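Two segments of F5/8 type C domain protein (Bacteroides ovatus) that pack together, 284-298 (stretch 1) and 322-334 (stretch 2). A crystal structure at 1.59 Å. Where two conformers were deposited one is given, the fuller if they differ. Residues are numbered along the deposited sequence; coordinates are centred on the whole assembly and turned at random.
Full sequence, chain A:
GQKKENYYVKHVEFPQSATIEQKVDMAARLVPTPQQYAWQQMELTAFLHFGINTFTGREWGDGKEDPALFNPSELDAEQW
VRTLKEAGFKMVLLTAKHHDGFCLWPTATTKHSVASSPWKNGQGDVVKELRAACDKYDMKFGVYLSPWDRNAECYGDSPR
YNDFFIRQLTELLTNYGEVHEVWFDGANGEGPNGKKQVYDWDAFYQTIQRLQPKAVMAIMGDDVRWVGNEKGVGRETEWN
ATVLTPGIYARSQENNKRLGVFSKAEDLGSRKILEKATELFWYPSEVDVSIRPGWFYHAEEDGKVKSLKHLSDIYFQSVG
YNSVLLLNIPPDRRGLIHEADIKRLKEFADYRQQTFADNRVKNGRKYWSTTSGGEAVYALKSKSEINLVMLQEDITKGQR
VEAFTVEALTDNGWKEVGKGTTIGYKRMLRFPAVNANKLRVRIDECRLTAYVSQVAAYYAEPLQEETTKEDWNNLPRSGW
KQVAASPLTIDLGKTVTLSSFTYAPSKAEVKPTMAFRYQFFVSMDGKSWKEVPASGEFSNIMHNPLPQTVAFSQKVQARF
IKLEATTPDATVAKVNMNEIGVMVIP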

# COMPACT_ATOMS: atom_id res chain seq x y z
N PRO A 284 -10.47 -12.37 3.13
CA PRO A 284 -9.67 -11.38 3.81
C PRO A 284 -8.90 -10.47 2.88
O PRO A 284 -8.52 -10.87 1.81
N SER A 285 -8.70 -9.26 3.36
CA SER A 285 -8.14 -8.14 2.60
C SER A 285 -6.65 -8.22 2.35
O SER A 285 -5.90 -8.50 3.28
N GLU A 286 -6.24 -7.93 1.11
CA GLU A 286 -4.88 -7.78 0.74
C GLU A 286 -4.68 -6.38 0.19
O GLU A 286 -5.38 -5.96 -0.76
N VAL A 287 -3.73 -5.67 0.77
CA VAL A 287 -3.36 -4.31 0.37
C VAL A 287 -2.19 -4.40 -0.60
O VAL A 287 -1.14 -4.88 -0.24
N ASP A 288 -2.41 -3.98 -1.86
CA ASP A 288 -1.38 -4.00 -2.87
C ASP A 288 -0.94 -2.57 -3.17
O ASP A 288 -1.78 -1.69 -3.36
N VAL A 289 0.36 -2.33 -3.23
CA VAL A 289 0.84 -0.99 -3.50
C VAL A 289 2.21 -1.08 -4.06
O VAL A 289 2.95 -2.02 -3.73
N SER A 290 2.59 -0.11 -4.87
CA SER A 290 3.95 -0.10 -5.38
C SER A 290 4.90 0.79 -4.59
O SER A 290 4.50 1.76 -3.98
N ILE A 291 6.14 0.38 -4.54
CA ILE A 291 7.23 1.22 -3.98
C ILE A 291 7.50 2.49 -4.77
O ILE A 291 8.15 3.44 -4.23
N ARG A 292 7.02 2.51 -6.01
CA ARG A 292 7.15 3.65 -6.92
C ARG A 292 5.77 4.12 -7.33
O ARG A 292 4.79 3.45 -7.03
N PRO A 293 5.67 5.22 -8.07
CA PRO A 293 4.32 5.63 -8.50
C PRO A 293 3.64 4.61 -9.43
O PRO A 293 2.46 4.33 -9.27
N GLY A 294 4.40 4.06 -10.37
CA GLY A 294 3.92 3.05 -11.28
C GLY A 294 4.26 1.62 -10.77
O GLY A 294 5.04 1.46 -9.85
N TRP A 295 3.60 0.63 -11.33
CA TRP A 295 3.88 -0.76 -11.07
C TRP A 295 5.10 -1.27 -11.79
O TRP A 295 5.85 -2.09 -11.25
N PHE A 296 5.25 -0.90 -13.06
CA PHE A 296 6.41 -1.32 -13.80
C PHE A 296 7.54 -0.33 -13.59
O PHE A 296 7.33 0.77 -13.07
N TYR A 297 8.75 -0.78 -13.90
CA TYR A 297 9.94 0.04 -13.72
C TYR A 297 9.97 1.21 -14.72
O TYR A 297 9.85 0.99 -15.95
N HIS A 298 10.17 2.42 -14.20
CA HIS A 298 10.45 3.58 -15.06
C HIS A 298 11.64 4.27 -14.50
O HIS A 298 11.64 4.61 -13.33
N ASN A 322 -5.13 -5.29 9.85
CA ASN A 322 -5.73 -6.59 9.58
C ASN A 322 -5.77 -6.92 8.07
O ASN A 322 -6.74 -7.53 7.62
N SER A 323 -4.76 -6.47 7.35
CA SER A 323 -4.55 -6.84 5.94
C SER A 323 -3.15 -7.44 5.81
O SER A 323 -2.24 -7.16 6.57
N VAL A 324 -2.98 -8.20 4.74
CA VAL A 324 -1.62 -8.53 4.26
C VAL A 324 -1.13 -7.38 3.39
O VAL A 324 -1.93 -6.81 2.60
N LEU A 325 0.16 -7.04 3.47
CA LEU A 325 0.73 -6.04 2.61
C LEU A 325 1.53 -6.71 1.47
O LEU A 325 2.51 -7.40 1.75
N LEU A 326 1.10 -6.42 0.24
CA LEU A 326 1.75 -6.91 -0.95
C LEU A 326 2.38 -5.71 -1.64
O LEU A 326 1.66 -4.88 -2.27
N LEU A 327 3.67 -5.56 -1.45
CA LEU A 327 4.43 -4.36 -1.91
C LEU A 327 5.17 -4.71 -3.19
O LEU A 327 5.94 -5.66 -3.23
N ASN A 328 4.96 -3.91 -4.23
CA ASN A 328 5.59 -4.16 -5.51
C ASN A 328 6.92 -3.47 -5.64
O ASN A 328 7.00 -2.27 -5.38
N ILE A 329 7.89 -4.21 -6.14
CA ILE A 329 9.22 -3.65 -6.44
C ILE A 329 9.56 -4.13 -7.84
O ILE A 329 9.72 -5.36 -8.07
N PRO A 330 9.65 -3.21 -8.79
CA PRO A 330 9.77 -3.67 -10.19
C PRO A 330 11.19 -3.80 -10.66
O PRO A 330 11.90 -2.80 -10.67
N PRO A 331 11.61 -4.97 -11.16
CA PRO A 331 12.93 -5.07 -11.76
C PRO A 331 13.04 -4.19 -13.01
O PRO A 331 12.06 -3.98 -13.72
N ASP A 332 14.23 -3.69 -13.26
CA ASP A 332 14.48 -2.75 -14.33
C ASP A 332 14.90 -3.41 -15.67
O ASP A 332 14.74 -4.64 -15.84
N ARG A 333 15.39 -2.60 -16.62
CA ARG A 333 15.76 -3.14 -17.95
C ARG A 333 17.06 -3.94 -17.94
O ARG A 333 17.37 -4.65 -18.91
N ARG A 334 17.82 -3.88 -16.84
CA ARG A 334 18.92 -4.84 -16.61
C ARG A 334 18.39 -6.18 -16.15
O ARG A 334 19.10 -7.18 -16.17

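Strand 324-328 runs parallel to strand 285-290, and, as in any beta strand, its side chains alternate between the two faces of the sheet, and the loop beyond it packs on the turn that follows strand 285-290. Before the strand, water 1 donates to both Asn322 O and Ser285 O (2.8 Å each). Ser323 points toward stretch 1 with chi1 m; its small hydroxyl accepts a hydrogen bond from Ser285 OG (OG to OG, 2.7 Å), while its CB lies 3.5 Å from Val287 CG2.

Val324 (t) shares a face with Glu286, whose extended aliphatic portion brings CG to 4.4 Å from Val324 CG1. Leu325, on the other face, adopts t, p, which carries CD1 to 3.8 Å from Val289 CG1 and 4.0 Å from Val287 CG1. Branched side chains suit this apolar layer because they fill space without needing polar partners. Leu326 (t, p) returns to the Glu286 face, where its CD2 sits 3.5 Å from Glu286 OE1 and 4.2 Å from Asp288 CB. Leu327, also t, p, extends the valine layer: its CD1 is 3.9 Å from Val289 CG1 and 4.4 Å from Ile291 CB.

Asn328 (t) is a polar link in the contact. Its amide can donate twice, and ND2 does so, to Ser290 OG (3.0 Å) and Trp295 O (2.8 Å), tying strand to turn; its CB meets the edge of the Trp295 ring, 3.5 Å from CE3. Ile329 points sideways, leaving CG1 4.2 Å from Ile291 CG2.

Pro330 offers a compact apolar ring: CG lies 3.6 Å from Arg292 CD, and CB 4.0 Å from Tyr297 CB. Water 2 links Pro331 O (2.7 Å) to Tyr297 N (3.0 Å). Asp332 (p) sets CB over the Tyr297 ring face, 3.4 Å from its centroid, a CH-pi contact, while OD2 forms a salt bridge with Arg334 NH2 (2.8 Å). Finally, water 3 joins Arg333 NH2 to Tyr297 O.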

# COMPACT_ATOMS: atom_id res chain seq x y z
CB PRO A 284 -8.69 -12.23 4.62
CG PRO A 284 -8.46 -13.43 3.76
CD PRO A 284 -9.84 -13.71 3.23
CB SER A 285 -8.41 -6.87 3.42
OG SER A 285 -7.82 -5.75 2.82
CB GLU A 286 -4.53 -8.83 -0.32
CG GLU A 286 -3.06 -8.96 -0.67
CD GLU A 286 -2.88 -9.93 -1.85
OE1 GLU A 286 -3.34 -9.61 -2.97
OE2 GLU A 286 -2.33 -11.02 -1.64
CB VAL A 287 -2.98 -3.48 1.60
CG1 VAL A 287 -2.27 -2.13 1.20
CG2 VAL A 287 -4.16 -3.24 2.46
CB ASP A 288 -1.76 -4.77 -4.14
CG ASP A 288 -2.94 -4.21 -4.90
OD1 ASP A 288 -3.88 -3.65 -4.30
OD2 ASP A 288 -2.94 -4.37 -6.16
CB VAL A 289 0.76 -0.11 -2.21
CG1 VAL A 289 1.62 -0.68 -1.11
CG2 VAL A 289 1.10 1.33 -2.48
CB SER A 290 3.92 0.33 -6.86
OG SER A 290 5.20 0.29 -7.46
CB ILE A 291 8.52 0.41 -3.74
CG1 ILE A 291 9.29 1.01 -2.57
CG2 ILE A 291 9.34 0.29 -5.04
CD1 ILE A 291 10.58 0.20 -2.20
CB ARG A 292 7.93 3.21 -8.18
CG ARG A 292 9.42 3.00 -7.94
CD ARG A 292 10.05 1.89 -8.77
NE ARG A 292 11.50 1.98 -8.67
CZ ARG A 292 12.27 2.74 -9.46
NH1 ARG A 292 11.81 3.38 -10.53
NH2 ARG A 292 13.56 2.75 -9.21
CB PRO A 293 4.57 6.95 -9.21
CG PRO A 293 5.73 7.50 -8.52
CD PRO A 293 6.63 6.32 -8.25
CB TRP A 295 2.65 -1.63 -11.40
CG TRP A 295 1.42 -1.30 -10.60
CD1 TRP A 295 0.34 -0.56 -11.01
CD2 TRP A 295 1.16 -1.72 -9.28
NE1 TRP A 295 -0.58 -0.47 -9.99
CE2 TRP A 295 -0.09 -1.18 -8.90
CE3 TRP A 295 1.83 -2.53 -8.39
CZ2 TRP A 295 -0.68 -1.46 -7.65
CZ3 TRP A 295 1.29 -2.75 -7.15
CH2 TRP A 295 0.03 -2.24 -6.79
CB PHE A 296 6.10 -1.50 -15.28
CG PHE A 296 5.30 -2.74 -15.56
CD1 PHE A 296 3.93 -2.73 -15.47
CD2 PHE A 296 5.93 -3.94 -15.81
CE1 PHE A 296 3.18 -3.89 -15.69
CE2 PHE A 296 5.19 -5.09 -16.01
CZ PHE A 296 3.85 -5.07 -15.96
CB TYR A 297 11.19 -0.78 -13.86
CG TYR A 297 12.38 0.09 -13.70
CD1 TYR A 297 12.91 0.40 -12.43
CD2 TYR A 297 12.96 0.65 -14.82
CE1 TYR A 297 13.98 1.27 -12.30
CE2 TYR A 297 14.09 1.51 -14.73
CZ TYR A 297 14.57 1.82 -13.46
OH TYR A 297 15.67 2.67 -13.32
CB HIS A 298 9.29 4.55 -15.04
CG HIS A 298 8.02 3.91 -15.42
ND1 HIS A 298 7.69 3.64 -16.73
CD2 HIS A 298 7.02 3.41 -14.66
CE1 HIS A 298 6.53 2.98 -16.75
NE2 HIS A 298 6.11 2.83 -15.51
CB ASN A 322 -7.10 -6.65 10.24
CG ASN A 322 -7.71 -8.06 10.27
OD1 ASN A 322 -7.01 -9.07 10.32
ND2 ASN A 322 -9.02 -8.10 10.22
CB SER A 323 -4.67 -5.67 4.98
OG SER A 323 -6.05 -5.27 4.81
CB VAL A 324 -1.66 -9.86 3.43
CG1 VAL A 324 -0.41 -10.08 2.61
CG2 VAL A 324 -1.85 -11.07 4.38
CB LEU A 325 1.63 -5.10 3.38
CG LEU A 325 2.42 -4.10 2.60
CD1 LEU A 325 1.51 -3.20 1.76
CD2 LEU A 325 3.33 -3.28 3.49
CB LEU A 326 0.73 -7.58 -1.87
CG LEU A 326 1.14 -7.94 -3.29
CD1 LEU A 326 2.34 -8.88 -3.22
CD2 LEU A 326 -0.10 -8.60 -3.95
CB LEU A 327 5.39 -3.93 -0.87
CG LEU A 327 6.26 -2.71 -1.19
CD1 LEU A 327 5.41 -1.49 -1.34
CD2 LEU A 327 7.35 -2.45 -0.10
CB ASN A 328 4.69 -3.64 -6.63
CG ASN A 328 5.35 -3.70 -7.99
OD1 ASN A 328 5.54 -4.79 -8.60
ND2 ASN A 328 5.73 -2.50 -8.51
CB ILE A 329 10.32 -4.14 -5.42
CG1 ILE A 329 9.93 -3.71 -3.99
CG2 ILE A 329 11.66 -3.55 -5.82
CD1 ILE A 329 9.26 -4.75 -3.25
CB PRO A 330 9.11 -2.56 -10.96
CG PRO A 330 9.32 -1.33 -10.11
CD PRO A 330 9.39 -1.77 -8.69
CB PRO A 331 13.06 -6.55 -12.09
CG PRO A 331 12.14 -7.23 -11.13
CD PRO A 331 10.94 -6.28 -11.04
CB ASP A 332 15.51 -1.73 -13.82
CG ASP A 332 16.89 -2.28 -13.68
OD1 ASP A 332 17.19 -3.43 -14.06
OD2 ASP A 332 17.73 -1.46 -13.19
CB ARG A 333 15.82 -2.04 -18.99
CG ARG A 333 14.50 -1.40 -19.22
CD ARG A 333 14.55 -0.38 -20.35
NE ARG A 333 13.28 0.35 -20.43
CZ ARG A 333 13.04 1.37 -21.24
NH1 ARG A 333 13.97 1.76 -22.11
NH2 ARG A 333 11.85 1.98 -21.17
CB ARG A 334 19.89 -4.30 -15.57
CG ARG A 334 20.49 -3.00 -15.97
CD ARG A 334 21.35 -2.45 -14.84
NE ARG A 334 20.52 -1.98 -13.73
CZ ARG A 334 20.95 -1.57 -12.54
NH1 ARG A 334 22.24 -1.45 -12.27
NH2 ARG A 334 20.08 -1.21 -11.63
O HOH W 1 -6.56 -9.65 5.76
O HOH W 2 9.45 -3.68 -14.34
O HOH W 3 10.71 1.79 -18.53
O HOH W 4 17.83 1.04 -14.30